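Local structure of hypothetical conserved protein (Geobacillus kaustophilus, 3VNP) at residues L120-P123 against G124-I127; E153-R156 against R157-E161; Q164-K167 against A168-Q171. The protein catalyses the reversible hydration of carbon dioxide to hydrogencarbonate, working as a homotrimeric gamma-class carbonic anhydrase whose active site can hold magnesium or zinc. All coordinates share one frame; numbering follows the deposited sequence.

Contact 1 of 3, residues L120-P123 against G124-I127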
ATOM      1  N   LEU A 120      -6.093   4.475  12.335  1.00 24.49           N
ATOM      2  CA  LEU A 120      -4.922   5.330  12.413  1.00 25.10           C
ATOM      3  C   LEU A 120      -4.731   5.706  13.882  1.00 25.89           C
ATOM      4  O   LEU A 120      -5.560   6.399  14.465  1.00 27.26           O
ATOM      5  CB  LEU A 120      -5.132   6.592  11.559  1.00 24.33           C
ATOM      6  CG  LEU A 120      -3.995   7.622  11.391  1.00 25.47           C
ATOM      7  CD1 LEU A 120      -4.363   8.582  10.269  1.00 23.38           C
ATOM      8  CD2 LEU A 120      -3.741   8.393  12.680  1.00 22.85           C
ATOM      9  N   VAL A 121      -3.652   5.223  14.484  1.00 26.10           N
ATOM     10  CA  VAL A 121      -3.352   5.534  15.873  1.00 24.49           C
ATOM     11  C   VAL A 121      -2.339   6.671  15.866  1.00 25.87           C
ATOM     12  O   VAL A 121      -1.191   6.496  15.467  1.00 26.85           O
ATOM     13  CB  VAL A 121      -2.775   4.306  16.598  1.00 24.11           C
ATOM     14  CG1 VAL A 121      -2.464   4.645  18.055  1.00 23.57           C
ATOM     15  CG2 VAL A 121      -3.767   3.161  16.515  1.00 22.11           C
ATOM     16  N   PRO A 122      -2.760   7.863  16.303  1.00 27.63           N
ATOM     17  CA  PRO A 122      -1.888   9.041  16.339  1.00 27.93           C
ATOM     18  C   PRO A 122      -0.666   8.957  17.255  1.00 29.01           C
ATOM     19  O   PRO A 122      -0.611   8.147  18.184  1.00 28.56           O
ATOM     20  CB  PRO A 122      -2.851  10.162  16.729  1.00 27.61           C
ATOM     21  CG  PRO A 122      -3.833   9.462  17.590  1.00 27.41           C
ATOM     22  CD  PRO A 122      -4.091   8.178  16.850  1.00 26.99           C
ATOM     23  N   PRO A 123       0.339   9.804  16.989  1.00 30.47           N
ATOM     24  CA  PRO A 123       1.585   9.870  17.751  1.00 30.97           C
ATOM     25  C   PRO A 123       1.380   9.904  19.258  1.00 31.62           C
ATOM     26  O   PRO A 123       0.553  10.656  19.763  1.00 33.38           O
ATOM     27  CB  PRO A 123       2.230  11.155  17.235  1.00 30.75           C
ATOM     28  CG  PRO A 123       1.811  11.169  15.805  1.00 31.11           C
ATOM     29  CD  PRO A 123       0.345  10.807  15.907  1.00 30.25           C
ATOM     30  N   GLY A 124       2.135   9.075  19.965  1.00 33.16           N
ATOM     31  CA  GLY A 124       2.059   9.038  21.411  1.00 33.70           C
ATOM     32  C   GLY A 124       0.826   8.427  22.039  1.00 35.19           C
ATOM     33  O   GLY A 124       0.764   8.309  23.261  1.00 37.16           O
ATOM     34  N   LYS A 125      -0.156   8.023  21.246  1.00 35.29           N
ATOM     35  CA  LYS A 125      -1.343   7.461  21.861  1.00 37.18           C
ATOM     36  C   LYS A 125      -1.138   6.068  22.411  1.00 39.00           C
ATOM     37  O   LYS A 125      -0.600   5.192  21.735  1.00 39.69           O
ATOM     38  CB  LYS A 125      -2.528   7.437  20.901  1.00 37.33           C
ATOM     39  CG  LYS A 125      -3.725   6.781  21.548  1.00 38.78           C
ATOM     40  CD  LYS A 125      -5.024   7.080  20.842  1.00 42.18           C
ATOM     41  CE  LYS A 125      -6.202   6.654  21.716  1.00 42.04           C
ATOM     42  NZ  LYS A 125      -6.183   7.353  23.037  1.00 42.01           N
ATOM     43  N   LYS A 126      -1.576   5.873  23.651  1.00 40.75           N
ATOM     44  CA  LYS A 126      -1.465   4.580  24.305  1.00 41.35           C
ATOM     45  C   LYS A 126      -2.803   3.858  24.209  1.00 39.49           C
ATOM     46  O   LYS A 126      -3.846   4.420  24.515  1.00 40.07           O
ATOM     47  CB  LYS A 126      -1.042   4.762  25.768  1.00 43.18           C
ATOM     48  CG  LYS A 126       0.434   5.136  25.912  1.00 51.38           C
ATOM     49  CD  LYS A 126       0.894   5.313  27.361  1.00 55.40           C
ATOM     50  CE  LYS A 126       0.352   6.605  27.975  1.00 59.22           C
ATOM     51  NZ  LYS A 126       0.943   6.893  29.320  1.00 61.02           N
ATOM     52  N   ILE A 127      -2.772   2.619  23.748  1.00 38.65           N
ATOM     53  CA  ILE A 127      -3.988   1.835  23.624  1.00 38.78           C
ATOM     54  C   ILE A 127      -3.997   0.795  24.740  1.00 40.62           C
ATOM     55  O   ILE A 127      -3.080  -0.021  24.845  1.00 41.10           O
ATOM     56  CB  ILE A 127      -4.057   1.127  22.249  1.00 37.09           C
ATOM     57  CG1 ILE A 127      -4.046   2.167  21.128  1.00 36.22           C
ATOM     58  CG2 ILE A 127      -5.320   0.283  22.148  1.00 35.62           C
ATOM     59  CD1 ILE A 127      -5.254   3.067  21.111  1.00 35.54           C
TER
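V121, buried at the end of strand 120-121 just before the turn, sets its CG1 against the root of the K125 side chain, 4.0 Å from K125 CB. The two side chains cross at about a right angle. CG1 stands anti to the backbone N (chi1 180°), which turns this methyl to the far limb of the turn, where it also comes within 4.3 Å of I127 CG1. Backbone hydrogen bonds to I102 and L104 tie V121 to the coil before it, and its side chain also rests on A107. P122 follows with its ring alongside K125, both side chains pointing the same way and CG lying 4.1 Å from K125 CB. P122 O accepts a nearly straight hydrogen bond from K125 N at 3.1 Å (161° at the hydrogen). This bond closes a type II beta turn from P122 to K125, one corner of the left-handed parallel beta-helix built by hexapeptide repeats, and it carries the chain from strand 120-121 in one face of the prism to strand 126-127 in the next. P123 takes the second position of the turn, where a proline's restricted phi fits well, and leans on L104. G124 comes third with a positive phi, 72°; a CB on this residue would stand only 2.7 Å from P123 O, a clash, and the residue is further fixed by a backbone hydrogen bond with D105. Past the corner, K125 CB lies 3.4 Å from P122 O, while the rest of the lysine chain leads away from the turn, extended as far as a bend at its last torsion.

Contact 2 of 3, residues E153-R156 against R157-E161; sequences ERIR and REYVE
R154 and E158, one turn apart on helix 146-170, form an i to i+4 salt bridge, NH1 to OE1 at 2.5 Å. This is the long helix that, in gamma-class carbonic anhydrases, follows the left-handed beta-helix and packs alongside it. The two side chains run side by side in the same direction, with the guanidinium and carboxylate planes 52° apart. Beside the bridge, R157 NH2 reaches back to 4.0 Å from R154 CG. Next round the helix, I155 CG2 packs 4.0 Å from Y159 CD1; I155 O lies at the edge of that ring, near its plane, and accepts the hydrogen bond of Y159 N at 3.0 Å. Bends at chi2 and chi3 fold R154 down toward the glutamate, and a second salt bridge, from R154 NH2 to E151 OE2, holds its other terminal nitrogen. The tyrosine is pinned at its far end, where OH hydrogen-bonds to R44 NH2 of the third subunit. Its ring meets that of W38 and packs on H65 of the third subunit, and its side chain comes within about 4 Å of a bound magnesium ion, so this turn borders the metal site. R156 points to the beta-helix, giving NH1 to G77 O. A weak bond joins V160 N to R156 O at 3.5 Å, and V160 CG2 touches the same oxygen at 3.4 Å.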
ATOM      1  N   GLU A 153      -5.147 -16.138  18.888  1.00 46.51           N
ATOM      2  CA  GLU A 153      -4.160 -17.193  19.129  1.00 46.77           C
ATOM      3  C   GLU A 153      -4.194 -18.119  17.925  1.00 45.01           C
ATOM      4  O   GLU A 153      -3.178 -18.675  17.513  1.00 43.94           O
ATOM      5  CB  GLU A 153      -4.519 -17.964  20.409  1.00 49.82           C
ATOM      6  CG  GLU A 153      -3.909 -19.370  20.559  1.00 53.72           C
ATOM      7  CD  GLU A 153      -2.384 -19.385  20.586  1.00 57.77           C
ATOM      8  OE1 GLU A 153      -1.780 -18.458  21.178  1.00 59.42           O
ATOM      9  OE2 GLU A 153      -1.787 -20.338  20.029  1.00 59.08           O
ATOM     10  N   ARG A 154      -5.383 -18.255  17.354  1.00 43.91           N
ATOM     11  CA  ARG A 154      -5.595 -19.102  16.191  1.00 43.43           C
ATOM     12  C   ARG A 154      -4.877 -18.505  14.972  1.00 42.57           C
ATOM     13  O   ARG A 154      -4.243 -19.227  14.198  1.00 42.54           O
ATOM     14  CB  ARG A 154      -7.102 -19.224  15.935  1.00 42.32           C
ATOM     15  CG  ARG A 154      -7.535 -20.471  15.183  1.00 43.67           C
ATOM     16  CD  ARG A 154      -7.408 -20.302  13.685  1.00 46.56           C
ATOM     17  NE  ARG A 154      -8.166 -19.148  13.208  1.00 48.70           N
ATOM     18  CZ  ARG A 154      -8.248 -18.783  11.934  1.00 49.01           C
ATOM     19  NH1 ARG A 154      -7.621 -19.483  11.000  1.00 48.51           N
ATOM     20  NH2 ARG A 154      -8.951 -17.713  11.594  1.00 49.45           N
ATOM     21  N   ILE A 155      -4.975 -17.188  14.813  1.00 40.86           N
ATOM     22  CA  ILE A 155      -4.337 -16.492  13.697  1.00 39.25           C
ATOM     23  C   ILE A 155      -2.816 -16.529  13.856  1.00 38.33           C
ATOM     24  O   ILE A 155      -2.081 -16.891  12.935  1.00 37.63           O
ATOM     25  CB  ILE A 155      -4.797 -15.009  13.635  1.00 38.69           C
ATOM     26  CG1 ILE A 155      -6.278 -14.937  13.257  1.00 39.35           C
ATOM     27  CG2 ILE A 155      -3.965 -14.238  12.626  1.00 37.92           C
ATOM     28  CD1 ILE A 155      -6.884 -13.542  13.381  1.00 38.58           C
ATOM     29  N   ARG A 156      -2.362 -16.143  15.041  1.00 36.84           N
ATOM     30  CA  ARG A 156      -0.950 -16.114  15.372  1.00 37.37           C
ATOM     31  C   ARG A 156      -0.279 -17.452  15.052  1.00 37.82           C
ATOM     32  O   ARG A 156       0.713 -17.508  14.322  1.00 36.73           O
ATOM     33  CB  ARG A 156      -0.825 -15.767  16.855  1.00 38.09           C
ATOM     34  CG  ARG A 156       0.564 -15.754  17.443  1.00 37.93           C
ATOM     35  CD  ARG A 156       0.505 -14.988  18.749  1.00 39.59           C
ATOM     36  NE  ARG A 156      -0.704 -15.314  19.505  1.00 42.46           N
ATOM     37  CZ  ARG A 156      -1.517 -14.413  20.050  1.00 43.16           C
ATOM     38  NH1 ARG A 156      -1.263 -13.119  19.927  1.00 43.54           N
ATOM     39  NH2 ARG A 156      -2.595 -14.806  20.716  1.00 45.27           N
ATOM     40  N   ARG A 157      -0.836 -18.529  15.593  1.00 39.66           N
ATOM     41  CA  ARG A 157      -0.311 -19.873  15.375  1.00 41.97           C
ATOM     42  C   ARG A 157      -0.376 -20.271  13.901  1.00 40.97           C
ATOM     43  O   ARG A 157       0.562 -20.865  13.370  1.00 40.08           O
ATOM     44  CB  ARG A 157      -1.099 -20.875  16.222  1.00 45.49           C
ATOM     45  CG  ARG A 157      -0.699 -22.320  16.031  1.00 52.42           C
ATOM     46  CD  ARG A 157      -1.640 -23.233  16.801  1.00 58.59           C
ATOM     47  NE  ARG A 157      -3.025 -23.063  16.368  1.00 63.03           N
ATOM     48  CZ  ARG A 157      -4.057 -23.737  16.866  1.00 65.26           C
ATOM     49  NH1 ARG A 157      -3.867 -24.636  17.827  1.00 65.16           N
ATOM     50  NH2 ARG A 157      -5.284 -23.507  16.404  1.00 65.71           N
ATOM     51  N   GLU A 158      -1.487 -19.944  13.249  1.00 41.22           N
ATOM     52  CA  GLU A 158      -1.671 -20.257  11.836  1.00 41.56           C
ATOM     53  C   GLU A 158      -0.565 -19.654  10.968  1.00 40.52           C
ATOM     54  O   GLU A 158      -0.071 -20.308  10.048  1.00 39.68           O
ATOM     55  CB  GLU A 158      -3.028 -19.740  11.350  1.00 45.27           C
ATOM     56  CG  GLU A 158      -3.222 -19.827   9.835  1.00 51.96           C
ATOM     57  CD  GLU A 158      -4.322 -18.903   9.324  1.00 56.28           C
ATOM     58  OE1 GLU A 158      -5.479 -19.051   9.769  1.00 58.75           O
ATOM     59  OE2 GLU A 158      -4.031 -18.025   8.476  1.00 58.86           O
ATOM     60  N   TYR A 159      -0.174 -18.410  11.247  1.00 38.85           N
ATOM     61  CA  TYR A 159       0.871 -17.785  10.444  1.00 39.46           C
ATOM     62  C   TYR A 159       2.268 -18.362  10.645  1.00 38.94           C
ATOM     63  O   TYR A 159       3.141 -18.180   9.796  1.00 38.88           O
ATOM     64  CB  TYR A 159       0.890 -16.262  10.640  1.00 39.20           C
ATOM     65  CG  TYR A 159       0.054 -15.547   9.600  1.00 39.84           C
ATOM     66  CD1 TYR A 159      -1.269 -15.186   9.858  1.00 40.24           C
ATOM     67  CD2 TYR A 159       0.565 -15.307   8.321  1.00 40.29           C
ATOM     68  CE1 TYR A 159      -2.068 -14.606   8.866  1.00 42.08           C
ATOM     69  CE2 TYR A 159      -0.225 -14.731   7.320  1.00 41.79           C
ATOM     70  CZ  TYR A 159      -1.538 -14.384   7.598  1.00 42.43           C
ATOM     71  OH  TYR A 159      -2.322 -13.831   6.607  1.00 43.04           O
ATOM     72  N   VAL A 160       2.485 -19.053  11.761  1.00 38.30           N
ATOM     73  CA  VAL A 160       3.780 -19.674  12.003  1.00 37.25           C
ATOM     74  C   VAL A 160       3.821 -20.898  11.092  1.00 37.60           C
ATOM     75  O   VAL A 160       4.853 -21.217  10.502  1.00 36.00           O
ATOM     76  CB  VAL A 160       3.931 -20.128  13.463  1.00 37.31           C
ATOM     77  CG1 VAL A 160       5.275 -20.800  13.650  1.00 36.60           C
ATOM     78  CG2 VAL A 160       3.808 -18.936  14.392  1.00 36.93           C
ATOM     79  N   GLU A 161       2.678 -21.573  10.984  1.00 37.96           N
ATOM     80  CA  GLU A 161       2.546 -22.745  10.127  1.00 38.94           C
ATOM     81  C   GLU A 161       2.776 -22.330   8.673  1.00 38.03           C
ATOM     82  O   GLU A 161       3.629 -22.903   7.996  1.00 37.54           O
ATOM     83  CB  GLU A 161       1.145 -23.360  10.256  1.00 43.52           C
ATOM     84  CG  GLU A 161       1.071 -24.662  11.043  1.00 49.53           C
ATOM     85  CD  GLU A 161       1.108 -24.452  12.550  1.00 54.99           C
ATOM     86  OE1 GLU A 161       2.050 -23.789  13.045  1.00 58.58           O
ATOM     87  OE2 GLU A 161       0.195 -24.955  13.245  1.00 56.97           O
TER

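Contact 3 of 3, residues Q164-K167 against A168-Q171; sequences QYYK and ALQQ
The rings of Y165 and Y166 both receive the same methyl, L169 CD1, which approaches each obliquely. It lies 3.5 Å from Y165 CE2 and 4.3 Å from Y166 CD1. Other rings complete the surroundings: Y165 meets Y6 of the third subunit with planes about 75° apart, and Y166 stands edge-to-face with W38. Both phenols are held by the third subunit, Y165 OH by K7 N and Y166 OH by D46 OD1 and T26 OG1. L169 CG is anti to its own carbonyl carbon (chi1 -67°), which brings CG within 3.5 Å of Y165 O; the extended chi2 then carries CD1 on to the rings. L169 also packs on Y4 of the third subunit. Trimming it to an alanine would remove the methyl shared by the two rings and would probably leave a gap beside both, the Y165 ring freer to turn and Y4 without this contact. The amide L169 N bonds to Y165 O at 3.1 Å, and Q170 N to Y166 O at 2.9 Å, both nearly straight. At Q171 the bond to K167 O is weak, and Q171 CG sits 3.4 Å from that oxygen. On another side of the helix the polar ends turn to the chain's own beta-helix. Q164 NE2 bonds to S16 O, K167 NZ to A17 O and Q170 NE2 to I19 O, while a water donates to Q170 OE1 at 2.8 Å and is weakly reached by K167 NZ. The last turns of helix 146-170 thus lie between strand 18-19 with the residues before it and the third subunit, at the subunit interface of this trimeric left-handed beta-helix carbonic anhydrase.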
ATOM      1  N   GLN A 164       6.459 -21.286   7.757  1.00 33.14           N
ATOM      2  CA  GLN A 164       7.398 -22.379   7.542  1.00 32.85           C
ATOM      3  C   GLN A 164       7.074 -23.145   6.272  1.00 33.52           C
ATOM      4  O   GLN A 164       7.963 -23.737   5.657  1.00 34.10           O
ATOM      5  CB  GLN A 164       7.373 -23.342   8.736  1.00 32.89           C
ATOM      6  CG  GLN A 164       7.722 -22.700  10.067  1.00 31.05           C
ATOM      7  CD  GLN A 164       9.090 -22.059  10.059  1.00 31.98           C
ATOM      8  OE1 GLN A 164      10.106 -22.739   9.925  1.00 34.42           O
ATOM      9  NE2 GLN A 164       9.126 -20.741  10.197  1.00 32.72           N
ATOM     10  N   TYR A 165       5.802 -23.138   5.884  1.00 33.30           N
ATOM     11  CA  TYR A 165       5.373 -23.842   4.679  1.00 33.12           C
ATOM     12  C   TYR A 165       5.889 -23.138   3.428  1.00 32.29           C
ATOM     13  O   TYR A 165       6.456 -23.771   2.534  1.00 31.62           O
ATOM     14  CB  TYR A 165       3.847 -23.929   4.617  1.00 33.73           C
ATOM     15  CG  TYR A 165       3.359 -24.758   3.450  1.00 36.48           C
ATOM     16  CD1 TYR A 165       3.355 -26.147   3.513  1.00 36.75           C
ATOM     17  CD2 TYR A 165       2.945 -24.152   2.265  1.00 37.66           C
ATOM     18  CE1 TYR A 165       2.951 -26.917   2.422  1.00 38.69           C
ATOM     19  CE2 TYR A 165       2.541 -24.909   1.171  1.00 39.35           C
ATOM     20  CZ  TYR A 165       2.548 -26.292   1.256  1.00 40.12           C
ATOM     21  OH  TYR A 165       2.159 -27.044   0.167  1.00 41.89           O
ATOM     22  N   TYR A 166       5.678 -21.829   3.370  1.00 31.10           N
ATOM     23  CA  TYR A 166       6.132 -21.025   2.242  1.00 30.86           C
ATOM     24  C   TYR A 166       7.653 -21.007   2.243  1.00 31.23           C
ATOM     25  O   TYR A 166       8.282 -20.948   1.192  1.00 30.72           O
ATOM     26  CB  TYR A 166       5.594 -19.596   2.362  1.00 31.69           C
ATOM     27  CG  TYR A 166       4.202 -19.384   1.799  1.00 31.43           C
ATOM     28  CD1 TYR A 166       4.016 -19.089   0.446  1.00 31.62           C
ATOM     29  CD2 TYR A 166       3.076 -19.452   2.619  1.00 29.99           C
ATOM     30  CE1 TYR A 166       2.739 -18.863  -0.074  1.00 31.89           C
ATOM     31  CE2 TYR A 166       1.799 -19.229   2.111  1.00 29.37           C
ATOM     32  CZ  TYR A 166       1.637 -18.931   0.766  1.00 30.97           C
ATOM     33  OH  TYR A 166       0.378 -18.667   0.269  1.00 29.92           O
ATOM     34  N   LYS A 167       8.240 -21.055   3.435  1.00 32.61           N
ATOM     35  CA  LYS A 167       9.693 -21.058   3.569  1.00 35.21           C
ATOM     36  C   LYS A 167      10.241 -22.304   2.868  1.00 36.75           C
ATOM     37  O   LYS A 167      11.264 -22.252   2.176  1.00 36.68           O
ATOM     38  CB  LYS A 167      10.085 -21.061   5.052  1.00 35.27           C
ATOM     39  CG  LYS A 167      11.578 -20.917   5.324  1.00 35.62           C
ATOM     40  CD  LYS A 167      11.854 -20.852   6.825  1.00 37.97           C
ATOM     41  CE  LYS A 167      13.345 -20.851   7.136  1.00 37.72           C
ATOM     42  NZ  LYS A 167      14.021 -19.716   6.472  1.00 38.74           N
ATOM     43  N   ALA A 168       9.539 -23.420   3.042  1.00 37.35           N
ATOM     44  CA  ALA A 168       9.927 -24.679   2.419  1.00 38.51           C
ATOM     45  C   ALA A 168       9.819 -24.559   0.904  1.00 39.21           C
ATOM     46  O   ALA A 168      10.746 -24.915   0.177  1.00 40.86           O
ATOM     47  CB  ALA A 168       9.032 -25.810   2.918  1.00 37.55           C
ATOM     48  N   LEU A 169       8.681 -24.056   0.434  1.00 39.33           N
ATOM     49  CA  LEU A 169       8.451 -23.887  -0.997  1.00 40.58           C
ATOM     50  C   LEU A 169       9.560 -23.052  -1.605  1.00 41.29           C
ATOM     51  O   LEU A 169      10.086 -23.372  -2.665  1.00 42.08           O
ATOM     52  CB  LEU A 169       7.114 -23.193  -1.242  1.00 40.51           C
ATOM     53  CG  LEU A 169       5.859 -23.984  -0.873  1.00 40.38           C
ATOM     54  CD1 LEU A 169       4.641 -23.084  -0.988  1.00 39.34           C
ATOM     55  CD2 LEU A 169       5.736 -25.199  -1.787  1.00 38.83           C
ATOM     56  N   GLN A 170       9.904 -21.977  -0.916  1.00 42.47           N
ATOM     57  CA  GLN A 170      10.946 -21.068  -1.358  1.00 45.43           C
ATOM     58  C   GLN A 170      12.213 -21.845  -1.713  1.00 47.89           C
ATOM     59  O   GLN A 170      12.852 -21.585  -2.738  1.00 48.09           O
ATOM     60  CB  GLN A 170      11.230 -20.068  -0.238  1.00 44.53           C
ATOM     61  CG  GLN A 170      11.917 -18.792  -0.662  1.00 42.02           C
ATOM     62  CD  GLN A 170      11.865 -17.737   0.433  1.00 40.71           C
ATOM     63  OE1 GLN A 170      12.376 -17.941   1.532  1.00 38.41           O
ATOM     64  NE2 GLN A 170      11.241 -16.608   0.135  1.00 39.25           N
ATOM     65  N   GLN A 171      12.555 -22.808  -0.862  1.00 50.81           N
ATOM     66  CA  GLN A 171      13.744 -23.636  -1.048  1.00 53.12           C
ATOM     67  C   GLN A 171      13.545 -24.758  -2.073  1.00 54.26           C
ATOM     68  O   GLN A 171      12.414 -24.919  -2.586  1.00 54.70           O
ATOM     69  CB  GLN A 171      14.159 -24.242   0.297  1.00 53.42           C
ATOM     70  CG  GLN A 171      14.475 -23.211   1.372  1.00 55.22           C
ATOM     71  CD  GLN A 171      14.579 -23.821   2.765  1.00 57.19           C
ATOM     72  OE1 GLN A 171      14.864 -23.122   3.742  1.00 56.59           O
ATOM     73  NE2 GLN A 171      14.341 -25.127   2.862  1.00 57.91           N
TER
HETATM   74  O   HOH W   1      12.592 -17.379   4.311  1.00 28.66           O

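Contacts 2 and 3 adjoin on helix 146-170, their centres about 16 Å apart, whereas contact 1 lies on the other side of the chain's centre, in the last coils of the beta-helix. Contacts 1 and 2 are partly buried and contact 3 is a surface contact, though the third subunit covers some of its side chains. Their chemistry follows their place: the corner turn relies on proline, glycine and a single backbone bond, the middle of the helix on a salt bridge and a tyrosine beside the metal site, and the helix's last turns on aromatic packing and glutamine and lysine bonds to backbone carbonyls. The third subunit touches both helical contacts; contact 1 instead meets the second, through L120.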